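Local atomic coordinates of R-imine reductase (Streptomyces kanamyceticus, PDB entry 3ZGY), a protein that catalyses the NADPH-dependent, R-selective reduction of an imine substrate to the amine. Residues 32-37 and 141-146; 81-86 and 108-113; 151-156 and 181-186; 205-210 and 269-274; 254-259 and 278-283. All coordinates share one frame; numbering follows the deposited sequence.

Contact 1 (32-37 and 141-146)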
# COMPACT_ATOMS: atom_id res chain seq x y z
N GLN D 32 -4.10 -7.54 -27.91
CA GLN D 32 -2.96 -7.85 -28.78
C GLN D 32 -1.92 -8.65 -28.03
O GLN D 32 -1.44 -9.67 -28.53
CB GLN D 32 -2.36 -6.59 -29.39
CG GLN D 32 -3.34 -5.87 -30.31
CD GLN D 32 -2.74 -4.63 -30.92
OE1 GLN D 32 -2.13 -3.87 -30.20
NE2 GLN D 32 -2.88 -4.43 -32.24
N ALA D 33 -1.61 -8.22 -26.82
CA ALA D 33 -0.70 -8.93 -25.99
C ALA D 33 -1.13 -10.37 -25.73
O ALA D 33 -0.31 -11.29 -25.82
CB ALA D 33 -0.51 -8.20 -24.66
N LEU D 34 -2.41 -10.56 -25.44
CA LEU D 34 -2.91 -11.91 -25.19
C LEU D 34 -2.73 -12.78 -26.41
O LEU D 34 -2.22 -13.88 -26.33
CB LEU D 34 -4.37 -11.89 -24.79
CG LEU D 34 -4.71 -11.26 -23.44
CD1 LEU D 34 -6.21 -11.24 -23.31
CD2 LEU D 34 -4.07 -11.96 -22.28
N ALA D 35 -3.14 -12.28 -27.56
CA ALA D 35 -3.00 -13.02 -28.79
C ALA D 35 -1.54 -13.30 -29.08
O ALA D 35 -1.20 -14.34 -29.64
CB ALA D 35 -3.64 -12.22 -29.95
N GLY D 36 -0.68 -12.33 -28.74
CA GLY D 36 0.75 -12.44 -28.97
C GLY D 36 1.33 -13.61 -28.24
O GLY D 36 1.95 -14.49 -28.84
N ALA D 37 1.00 -13.70 -26.98
CA ALA D 37 1.42 -14.83 -26.20
C ALA D 37 0.91 -16.16 -26.74
O ALA D 37 1.63 -17.17 -26.69
CB ALA D 37 1.01 -14.65 -24.76
N ALA D 141 2.68 -5.32 -21.68
CA ALA D 141 4.08 -5.73 -21.78
C ALA D 141 4.38 -7.02 -20.99
O ALA D 141 5.16 -7.86 -21.46
CB ALA D 141 4.97 -4.60 -21.33
N ALA D 142 3.78 -7.19 -19.81
CA ALA D 142 4.13 -8.35 -18.95
C ALA D 142 3.51 -9.65 -19.38
O ALA D 142 3.88 -10.70 -18.92
CB ALA D 142 3.76 -8.07 -17.50
N ILE D 143 2.52 -9.59 -20.26
CA ILE D 143 1.85 -10.82 -20.71
C ILE D 143 2.87 -11.73 -21.35
O ILE D 143 3.69 -11.30 -22.12
CB ILE D 143 0.72 -10.54 -21.71
CG1 ILE D 143 -0.37 -9.65 -21.10
CG2 ILE D 143 0.11 -11.83 -22.24
CD1 ILE D 143 -0.95 -10.18 -19.81
N GLY D 144 2.80 -13.01 -21.01
CA GLY D 144 3.72 -14.00 -21.55
C GLY D 144 5.03 -14.03 -20.81
O GLY D 144 5.95 -14.63 -21.30
N THR D 145 5.13 -13.36 -19.66
CA THR D 145 6.37 -13.38 -18.89
C THR D 145 6.12 -13.74 -17.43
O THR D 145 4.95 -13.85 -16.98
CB THR D 145 7.07 -12.02 -18.95
OG1 THR D 145 6.55 -11.14 -17.92
CG2 THR D 145 6.94 -11.39 -20.32
N ALA D 146 7.19 -13.88 -16.66
CA ALA D 146 7.01 -14.20 -15.25
C ALA D 146 6.38 -13.03 -14.47
O ALA D 146 5.89 -13.21 -13.36
CB ALA D 146 8.32 -14.62 -14.63
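Ile143 meets Ala33, Leu34 and Ala37 where the first helix of the Rossmann-type nucleotide-binding domain, helix 29-40, is touched by the loop that follows strand 130-136. The loop presents Ile143 through a type II turn, Ala142 to Thr145, which sets Ile143 at the second position and Gly144, with its positive phi of 82°, at the third. The two branches of Ile143 divide the helix surface between them. CG1, anti to the carbonyl carbon, lies against Ala33 CB at 3.8 Å. CG2, anti to the backbone N, rests 3.6 Å from Ala33 O and 3.9 Å from Ala37 CB, and so bridges two residues one helical turn apart. Leu34 leaves its helix pointing away from the loop, yet its CD2 swings back to Ile143 CG2 at 4.2 Å, the two side chains slanting across each other. The small alanines let the loop come close, and Ala37 CB also lies 4.3 Å from Gly144 CA. Ile136 of strand 130-136 packs on both Leu34 and Ile143, while Met30, which binds NADP(+) when the cofactor is present, lies close to Ile143. The turn itself is tied by Thr145, whose OG1 and N both donate to Ala142 O from the same face of its carbonyl plane, the OG1 bond measuring 2.9 Å.

Contact 2 (81-86 and 108-113)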
# COMPACT_ATOMS: atom_id res chain seq x y z
N VAL D 81 -11.77 -13.49 -24.28
CA VAL D 81 -12.34 -12.19 -24.53
C VAL D 81 -11.68 -11.16 -23.67
O VAL D 81 -11.61 -11.31 -22.43
CB VAL D 81 -13.83 -12.19 -24.17
CG1 VAL D 81 -14.45 -10.82 -24.40
CG2 VAL D 81 -14.57 -13.22 -25.04
N CYS D 82 -11.20 -10.10 -24.31
CA CYS D 82 -10.63 -8.98 -23.57
C CYS D 82 -11.00 -7.67 -24.19
O CYS D 82 -10.48 -7.32 -25.26
CB CYS D 82 -9.14 -9.12 -23.52
SG CYS D 82 -8.54 -8.08 -22.17
N VAL D 83 -11.94 -6.96 -23.59
CA VAL D 83 -12.50 -5.74 -24.18
C VAL D 83 -12.66 -4.73 -23.08
O VAL D 83 -12.28 -4.99 -21.91
CB VAL D 83 -13.84 -5.97 -24.87
CG1 VAL D 83 -13.69 -6.91 -26.05
CG2 VAL D 83 -14.89 -6.52 -23.89
N SER D 84 -13.21 -3.57 -23.39
CA SER D 84 -13.11 -2.46 -22.43
C SER D 84 -13.92 -2.72 -21.18
O SER D 84 -13.45 -2.42 -20.08
CB SER D 84 -13.45 -1.12 -23.08
OG SER D 84 -14.75 -1.20 -23.60
N ASP D 85 -15.11 -3.32 -21.31
CA ASP D 85 -15.96 -3.59 -20.12
C ASP D 85 -17.10 -4.56 -20.44
O ASP D 85 -17.21 -5.00 -21.59
CB ASP D 85 -16.54 -2.28 -19.59
CG ASP D 85 -17.34 -1.52 -20.67
OD1 ASP D 85 -17.89 -2.11 -21.63
OD2 ASP D 85 -17.43 -0.30 -20.57
N TYR D 86 -17.92 -4.92 -19.43
CA TYR D 86 -18.94 -6.00 -19.59
C TYR D 86 -20.05 -5.55 -20.56
O TYR D 86 -20.62 -6.37 -21.26
CB TYR D 86 -19.44 -6.56 -18.23
CG TYR D 86 -18.48 -7.61 -17.65
CD1 TYR D 86 -17.19 -7.27 -17.27
CD2 TYR D 86 -18.84 -8.94 -17.51
CE1 TYR D 86 -16.31 -8.20 -16.75
CE2 TYR D 86 -17.97 -9.87 -16.97
CZ TYR D 86 -16.68 -9.51 -16.61
OH TYR D 86 -15.73 -10.43 -16.12
N ASN D 108 -13.14 -14.97 -19.88
CA ASN D 108 -13.43 -13.55 -20.01
C ASN D 108 -12.55 -12.75 -19.10
O ASN D 108 -12.77 -12.67 -17.90
CB ASN D 108 -14.87 -13.29 -19.69
CG ASN D 108 -15.26 -11.84 -19.88
OD1 ASN D 108 -14.53 -11.01 -20.43
ND2 ASN D 108 -16.45 -11.51 -19.39
N LEU D 109 -11.50 -12.19 -19.68
CA LEU D 109 -10.48 -11.51 -18.91
C LEU D 109 -10.72 -9.99 -18.83
O LEU D 109 -9.88 -9.26 -18.30
CB LEU D 109 -9.11 -11.81 -19.51
CG LEU D 109 -8.71 -13.28 -19.54
CD1 LEU D 109 -7.36 -13.42 -20.16
CD2 LEU D 109 -8.71 -13.89 -18.16
N THR D 110 -11.88 -9.53 -19.33
CA THR D 110 -12.36 -8.19 -19.11
C THR D 110 -12.53 -7.90 -17.64
O THR D 110 -12.97 -8.74 -16.87
CB THR D 110 -13.72 -7.99 -19.79
OG1 THR D 110 -13.62 -8.42 -21.14
CG2 THR D 110 -14.13 -6.57 -19.79
N SER D 111 -12.16 -6.68 -17.25
CA SER D 111 -12.35 -6.20 -15.87
C SER D 111 -13.78 -5.77 -15.61
O SER D 111 -14.37 -5.09 -16.41
CB SER D 111 -11.46 -4.99 -15.60
OG SER D 111 -10.15 -5.42 -15.45
N GLY D 112 -14.33 -6.16 -14.47
CA GLY D 112 -15.67 -5.75 -14.07
C GLY D 112 -15.99 -6.13 -12.64
O GLY D 112 -15.15 -6.55 -11.91
N THR D 113 -17.24 -6.05 -12.22
CA THR D 113 -17.54 -6.42 -10.87
C THR D 113 -17.87 -7.88 -10.78
O THR D 113 -18.21 -8.52 -11.78
CB THR D 113 -18.75 -5.64 -10.40
OG1 THR D 113 -19.82 -5.86 -11.33
CG2 THR D 113 -18.41 -4.15 -10.33
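Thr110 meets Val83, Asp85 and Tyr86 where two loops leave neighbouring parallel strands of the Rossmann-type domain, and both of its branches are engaged. CG2, anti to the backbone N, lies 3.2 Å from Val83 O and reaches Asp85 CA. OG1, beside the backbone N, packs against Val83 CG2 and accepts a weak hydrogen bond from Val83 N at 3.3 Å. The Tyr86 ring runs along the same loop: Thr110 O and Ser111 O sit at its edge, and the amide of Asn108 comes obliquely, its plane 44° from the ring, with ND2 3.3 Å from CE2 of Tyr86. Gly112 passes beside the ring, its N 3.6 Å from Tyr86 CE1.

Asn108 positions this shell. Its OD1 accepts from Thr110 OG1 at 2.8 Å in the carbonyl plane, and from Thr110 N, which stands above that plane, in an Asx turn. Two bonds thus fix the threonine hydroxyl and the start of the loop together. Farther out, Asn108 ND2 is bonded to Tyr131 OH, and Tyr86 OH to Asp133 OD2.

Val83, Ser84 and Ser111 bind NADP(+), absent from this chain, so the shell probably helps to shape the cofactor site. The strands that lead into these loops, 78-81 and 105-108, end in register at Val81 and Asn108, and Leu109 N donates to Val81 O at 2.9 Å. Asp85 and Thr113 cap helices 86-93 and 114-126, Val89 of the former packs on Thr110, and helix 29-40 touches Cys82 and Leu109.

Contact 3 (151-156 and 181-186)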
# COMPACT_ATOMS: atom_id res chain seq x y z
N LEU D 151 -5.54 -13.69 -13.11
CA LEU D 151 -6.37 -14.46 -12.15
C LEU D 151 -7.54 -15.09 -12.87
O LEU D 151 -8.07 -14.52 -13.83
CB LEU D 151 -6.85 -13.56 -11.07
CG LEU D 151 -5.75 -12.74 -10.39
CD1 LEU D 151 -6.37 -11.79 -9.39
CD2 LEU D 151 -4.73 -13.62 -9.70
N LEU D 152 -7.90 -16.29 -12.46
CA LEU D 152 -8.97 -17.02 -13.13
C LEU D 152 -9.85 -17.65 -12.07
O LEU D 152 -9.33 -18.13 -11.08
CB LEU D 152 -8.38 -18.11 -14.02
CG LEU D 152 -7.52 -17.66 -15.19
CD1 LEU D 152 -6.90 -18.84 -15.86
CD2 LEU D 152 -8.32 -16.91 -16.23
N SER D 153 -11.15 -17.67 -12.29
CA SER D 153 -12.03 -18.30 -11.33
C SER D 153 -13.20 -18.87 -12.07
O SER D 153 -13.55 -18.42 -13.18
CB SER D 153 -12.49 -17.29 -10.28
OG SER D 153 -13.06 -16.13 -10.91
N GLY D 154 -13.81 -19.91 -11.48
CA GLY D 154 -14.71 -20.80 -12.26
C GLY D 154 -14.44 -22.25 -11.99
O GLY D 154 -13.52 -22.61 -11.25
N PRO D 155 -15.27 -23.12 -12.55
CA PRO D 155 -15.13 -24.51 -12.13
C PRO D 155 -13.88 -25.16 -12.73
O PRO D 155 -13.52 -24.86 -13.86
CB PRO D 155 -16.40 -25.14 -12.66
CG PRO D 155 -16.77 -24.31 -13.82
CD PRO D 155 -16.47 -22.92 -13.35
N ARG D 156 -13.27 -26.08 -11.98
CA ARG D 156 -12.12 -26.84 -12.48
C ARG D 156 -12.40 -27.47 -13.83
O ARG D 156 -11.55 -27.53 -14.68
CB ARG D 156 -11.75 -27.95 -11.53
CG ARG D 156 -10.99 -27.50 -10.30
CD ARG D 156 -9.56 -27.36 -10.73
NE ARG D 156 -8.69 -26.91 -9.69
CZ ARG D 156 -7.42 -26.64 -9.91
NH1 ARG D 156 -6.88 -26.74 -11.14
NH2 ARG D 156 -6.66 -26.28 -8.89
N GLY D 181 -16.93 -15.14 -9.14
CA GLY D 181 -16.72 -13.76 -8.71
C GLY D 181 -15.35 -13.46 -8.16
O GLY D 181 -15.02 -12.29 -7.97
N LEU D 182 -14.56 -14.49 -7.88
CA LEU D 182 -13.33 -14.28 -7.14
C LEU D 182 -12.31 -13.40 -7.84
O LEU D 182 -11.66 -12.55 -7.22
CB LEU D 182 -12.67 -15.61 -6.80
CG LEU D 182 -13.43 -16.49 -5.79
CD1 LEU D 182 -12.70 -17.83 -5.69
CD2 LEU D 182 -13.48 -15.85 -4.42
N ALA D 183 -12.11 -13.60 -9.13
CA ALA D 183 -11.09 -12.82 -9.79
C ALA D 183 -11.39 -11.30 -9.66
O ALA D 183 -10.49 -10.55 -9.40
CB ALA D 183 -10.95 -13.22 -11.22
N SER D 184 -12.66 -10.91 -9.74
CA SER D 184 -13.09 -9.50 -9.58
C SER D 184 -12.80 -8.98 -8.19
O SER D 184 -12.34 -7.89 -8.02
CB SER D 184 -14.60 -9.36 -9.88
OG SER D 184 -14.87 -9.49 -11.29
N LEU D 185 -13.08 -9.80 -7.20
CA LEU D 185 -12.79 -9.47 -5.83
C LEU D 185 -11.32 -9.36 -5.50
O LEU D 185 -10.92 -8.49 -4.75
CB LEU D 185 -13.43 -10.52 -4.95
CG LEU D 185 -14.87 -10.30 -4.45
CD1 LEU D 185 -15.65 -9.30 -5.24
CD2 LEU D 185 -15.59 -11.63 -4.38
N TYR D 186 -10.50 -10.25 -6.05
CA TYR D 186 -9.04 -10.16 -5.85
C TYR D 186 -8.48 -8.91 -6.53
O TYR D 186 -7.61 -8.26 -6.00
CB TYR D 186 -8.32 -11.37 -6.44
CG TYR D 186 -8.16 -12.50 -5.47
CD1 TYR D 186 -9.17 -13.39 -5.25
CD2 TYR D 186 -6.97 -12.71 -4.79
CE1 TYR D 186 -9.02 -14.43 -4.33
CE2 TYR D 186 -6.82 -13.75 -3.87
CZ TYR D 186 -7.85 -14.62 -3.68
OH TYR D 186 -7.75 -15.67 -2.78
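Leu151 and Ser153 of strand 150-153 pack on the start of helix 182-209, a buried strand-to-helix contact where the nucleotide-binding domain passes into the long helix leading to the C-terminal domain. Strand 151-153 and helix 182-186 run roughly antiparallel, at 144°, with their axes 7.5 Å apart at closest approach. Ser153 OG, set between the backbone N and the carbonyl carbon (chi1 54°), accepts from Ala183 N at 3.2 Å and is also bonded to Asp133 O, so one hydroxyl ties the first turn of the helix to the adjacent strand. An alanine here would probably leave Ala183 N and Asp133 O without this shared partner and loosen the helix start from the sheet. Leu151 supplies the apolar part: its CB faces Ala183 CB at 4.1 Å, and CD1 reaches Tyr186 CB at 3.6 Å, the two side chains crossing at about a right angle. Ser153 CB meets Leu182 CB at 3.9 Å. Phe221 of the second subunit packs on Leu151 and meets the Tyr186 ring edge-to-face. A long helix leaving a Rossmann-type domain for a helical, dimer-forming C-terminal domain is characteristic of the beta-hydroxyacid dehydrogenase family and its imine reductase relatives.

Contact 4 (205-210 and 269-274)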
# COMPACT_ATOMS: atom_id res chain seq x y z
N ALA D 205 5.08 12.72 0.52
CA ALA D 205 5.89 13.59 -0.31
C ALA D 205 5.49 15.05 -0.08
O ALA D 205 6.31 15.90 0.02
CB ALA D 205 5.81 13.21 -1.80
N ALA D 206 4.21 15.32 0.04
CA ALA D 206 3.76 16.68 0.29
C ALA D 206 4.26 17.20 1.64
O ALA D 206 4.70 18.31 1.74
CB ALA D 206 2.26 16.72 0.26
N LEU D 207 4.18 16.38 2.67
CA LEU D 207 4.64 16.78 3.98
C LEU D 207 6.12 17.13 3.96
O LEU D 207 6.50 18.23 4.33
CB LEU D 207 4.44 15.67 4.98
CG LEU D 207 3.02 15.45 5.40
CD1 LEU D 207 2.94 14.14 6.18
CD2 LEU D 207 2.54 16.57 6.29
N LEU D 208 6.95 16.19 3.47
CA LEU D 208 8.40 16.40 3.41
C LEU D 208 8.78 17.49 2.41
O LEU D 208 9.75 18.18 2.59
CB LEU D 208 9.12 15.14 3.05
CG LEU D 208 9.02 14.18 4.21
CD1 LEU D 208 9.01 12.78 3.67
CD2 LEU D 208 10.19 14.37 5.14
N GLY D 209 7.97 17.68 1.40
CA GLY D 209 8.20 18.78 0.50
C GLY D 209 8.18 20.11 1.20
O GLY D 209 8.84 21.01 0.75
N THR D 210 7.44 20.26 2.30
CA THR D 210 7.31 21.58 2.93
C THR D 210 8.65 22.05 3.46
O THR D 210 8.88 23.25 3.61
CB THR D 210 6.28 21.60 4.09
OG1 THR D 210 6.71 20.79 5.20
CG2 THR D 210 4.92 21.18 3.59
N LEU D 269 0.89 22.69 8.23
CA LEU D 269 1.82 22.96 7.15
C LEU D 269 1.07 23.35 5.88
O LEU D 269 1.68 23.66 4.85
CB LEU D 269 2.69 21.75 6.88
CG LEU D 269 3.51 21.22 8.06
CD1 LEU D 269 4.20 19.94 7.66
CD2 LEU D 269 4.54 22.25 8.46
N GLY D 270 -0.25 23.33 5.95
CA GLY D 270 -1.07 23.73 4.83
C GLY D 270 -1.17 22.70 3.73
O GLY D 270 -1.41 23.05 2.58
N VAL D 271 -0.88 21.45 4.04
CA VAL D 271 -1.07 20.42 3.03
C VAL D 271 -2.41 19.78 3.34
O VAL D 271 -3.00 19.99 4.38
CB VAL D 271 0.05 19.36 3.02
CG1 VAL D 271 1.39 20.03 2.85
CG2 VAL D 271 0.06 18.53 4.30
N ASN D 272 -2.92 19.03 2.40
CA ASN D 272 -4.17 18.34 2.61
C ASN D 272 -4.21 17.43 3.82
O ASN D 272 -3.32 16.63 4.00
CB ASN D 272 -4.47 17.49 1.38
CG ASN D 272 -5.93 17.25 1.22
OD1 ASN D 272 -6.49 16.32 1.81
ND2 ASN D 272 -6.59 18.17 0.54
N ALA D 273 -5.28 17.50 4.59
CA ALA D 273 -5.43 16.66 5.77
C ALA D 273 -6.63 15.70 5.70
O ALA D 273 -6.92 15.01 6.69
CB ALA D 273 -5.54 17.51 7.02
N GLU D 274 -7.27 15.55 4.55
CA GLU D 274 -8.38 14.61 4.46
C GLU D 274 -8.01 13.15 4.76
O GLU D 274 -8.62 12.50 5.63
CB GLU D 274 -9.07 14.75 3.15
CG GLU D 274 -9.88 16.05 3.09
CD GLU D 274 -10.00 16.58 1.68
OE1 GLU D 274 -10.38 15.81 0.78
OE2 GLU D 274 -9.72 17.77 1.47
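Thr210 turns its hydroxyl back onto its own helix while offering its carbon atoms, and the flank of that hydroxyl, to Leu269 and Val271. OG1 stands between the backbone N and the carbonyl carbon (chi1 66°) and donates to Leu207 O at 2.7 Å, almost in line with the C=O bond. Thr210 N donates to the same oxygen, so two bonds grip one carbonyl near the end of helix 182-209. With OG1 held there, CG2 faces the other segment and lies 3.8 Å from Val271 CG1, while Leu269 CD1 comes to 3.6 Å from Thr210 OG1.

Leu207 adds the second apolar group. Its CD2 touches both Val271 CG2, at 3.7 Å, and Leu269 CD1, at 4.0 Å, and its side chain crosses both partners at about a right angle. Val271 is therefore used on both branches, CG1 touching Thr210 CG2 and Ala206 O, CG2 touching Leu207 CD2. The contact is apolar packing, far from the cofactor site.

The opposing segment is a tight connection between two helices. Gly270, at a phi of 77°, ends helix 252-269 in a Schellman motif, and Asn272 then forms an Asx turn, its OD1 accepting from Glu274 N at 3.0 Å as helix 274-291 begins. Ser266 of helix 252-269 is touched by both Leu207 and Val271. From the second subunit, Phe303 packs on Val271, and Arg285 makes a salt bridge with Glu274, so the end of helix 182-209 meets this helix-helix corner where the subunits are intertwined.

Contact 5 (254-259 and 278-283); sequences THLATM and FIKALA
Leu256 opens the contact from helix 252-269, laying CD1 against Ala283 CB at 3.7 Å and 4.0 Å from Lys280 CE. Its backbone O also meets that methylene, 3.6 Å from Lys280 CE, a plain van der Waals contact. The lysine gets there with CG anti to its backbone N (chi1 180°) and a bend at chi2, which carries its aliphatic stem across the leucine at about a right angle; its NZ is paired in a salt bridge with Asp284. One turn later Met259, buried, takes over. Its CB lies 3.6 Å from Lys280 CD, and the extended chain beyond CG passes between the helices, bringing SD to 3.8 Å from Ala283 CB and CE to 3.6 Å from Ile279 CG2. Trp195 of the second subunit packs on Met259 and Ile279. An alanine in place of Met259 would probably open a gap beside Ile279 CG2 and Ala283 CB and leave that indole less well packed. The two helices run roughly antiparallel, with a signed crossing angle of -153° and local axes 9.9 Å apart, successive helices of the C-terminal domain joined by a short connection. The pair thus rests against the partner's long helix 182-209.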
# COMPACT_ATOMS: atom_id res chain seq x y z
N THR D 254 -3.56 3.58 21.69
CA THR D 254 -2.19 4.10 21.48
C THR D 254 -2.03 4.79 20.12
O THR D 254 -1.33 5.81 20.00
CB THR D 254 -1.05 2.98 21.48
OG1 THR D 254 -1.55 1.75 21.97
CG2 THR D 254 0.19 3.38 22.33
N HIS D 255 -2.62 4.22 19.08
CA HIS D 255 -2.52 4.80 17.73
C HIS D 255 -3.05 6.23 17.72
O HIS D 255 -2.48 7.11 17.08
CB HIS D 255 -3.29 3.91 16.72
CG HIS D 255 -2.59 2.63 16.38
ND1 HIS D 255 -1.99 2.41 15.17
CD2 HIS D 255 -2.38 1.50 17.11
CE1 HIS D 255 -1.45 1.20 15.14
NE2 HIS D 255 -1.67 0.63 16.31
N LEU D 256 -4.14 6.42 18.45
CA LEU D 256 -4.98 7.64 18.43
C LEU D 256 -4.32 8.98 18.58
O LEU D 256 -4.58 9.91 17.82
CB LEU D 256 -5.96 7.52 19.60
CG LEU D 256 -7.42 7.25 19.39
CD1 LEU D 256 -7.77 6.71 18.01
CD2 LEU D 256 -7.80 6.28 20.49
N ALA D 257 -3.51 9.10 19.62
CA ALA D 257 -2.74 10.32 19.84
C ALA D 257 -1.87 10.65 18.62
O ALA D 257 -1.83 11.79 18.15
CB ALA D 257 -1.87 10.15 21.05
N THR D 258 -1.20 9.63 18.10
CA THR D 258 -0.36 9.79 16.93
C THR D 258 -1.13 10.17 15.69
O THR D 258 -0.66 11.01 14.92
CB THR D 258 0.36 8.53 16.61
OG1 THR D 258 0.80 7.93 17.83
CG2 THR D 258 1.52 8.84 15.79
N MET D 259 -2.35 9.65 15.53
CA MET D 259 -3.16 10.06 14.41
C MET D 259 -3.53 11.53 14.51
O MET D 259 -3.68 12.20 13.47
CB MET D 259 -4.43 9.21 14.27
CG MET D 259 -4.25 7.70 14.35
SD MET D 259 -5.72 6.80 13.82
CE MET D 259 -5.00 5.23 13.29
N PHE D 278 -9.61 10.92 7.72
CA PHE D 278 -10.23 9.63 7.44
C PHE D 278 -9.66 8.49 8.29
O PHE D 278 -10.40 7.74 8.93
CB PHE D 278 -10.05 9.29 5.99
CG PHE D 278 -10.63 7.99 5.64
CD1 PHE D 278 -11.97 7.88 5.42
CD2 PHE D 278 -9.84 6.87 5.58
CE1 PHE D 278 -12.54 6.67 5.08
CE2 PHE D 278 -10.40 5.66 5.27
CZ PHE D 278 -11.75 5.55 5.02
N ILE D 279 -8.35 8.39 8.33
CA ILE D 279 -7.71 7.40 9.16
C ILE D 279 -8.19 7.50 10.62
O ILE D 279 -8.50 6.50 11.23
CB ILE D 279 -6.19 7.58 9.05
CG1 ILE D 279 -5.73 7.19 7.68
CG2 ILE D 279 -5.42 6.73 10.07
CD1 ILE D 279 -4.27 7.44 7.45
N LYS D 280 -8.23 8.71 11.18
CA LYS D 280 -8.61 8.93 12.59
C LYS D 280 -10.10 8.65 12.77
O LYS D 280 -10.49 8.01 13.75
CB LYS D 280 -8.32 10.38 12.99
CG LYS D 280 -8.65 10.78 14.41
CD LYS D 280 -7.74 10.10 15.42
CE LYS D 280 -7.97 10.53 16.87
NZ LYS D 280 -9.37 10.95 17.20
N ALA D 281 -10.92 9.07 11.81
CA ALA D 281 -12.32 8.73 11.87
C ALA D 281 -12.53 7.22 12.10
O ALA D 281 -13.24 6.85 13.04
CB ALA D 281 -13.05 9.19 10.62
N LEU D 282 -11.89 6.36 11.29
CA LEU D 282 -12.13 4.93 11.46
C LEU D 282 -11.75 4.51 12.82
O LEU D 282 -12.48 3.81 13.48
CB LEU D 282 -11.38 4.05 10.45
CG LEU D 282 -11.74 4.25 8.98
CD1 LEU D 282 -10.92 3.29 8.16
CD2 LEU D 282 -13.21 4.11 8.68
N ALA D 283 -10.60 4.93 13.28
CA ALA D 283 -10.19 4.47 14.62
C ALA D 283 -11.14 4.98 15.74
O ALA D 283 -11.30 4.32 16.76
CB ALA D 283 -8.77 4.86 14.91

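How the contacts relate
The five contacts fall into two groups along a chain that is Rossmann-type first and helical afterwards. Contacts 1 and 2 lie in the nucleotide-binding domain, contact 2 within the chain span that contact 1 closes, and touch through Leu34 on Cys82 and Leu109. Contact 3 follows, centred about 13 Å from contact 2; Ser184 OG and Gly112 O probably share a hydrogen bond. Helix 182-209 carries the chain from contact 3 to contact 4, about 39 Å between centres. In the C-terminal domain the segments of contacts 4 and 5 alternate, their centres about 18 Å apart. Contacts 2 to 5 touch the second subunit, so cofactor-binding loops and helical domain both lie at the dimer interface.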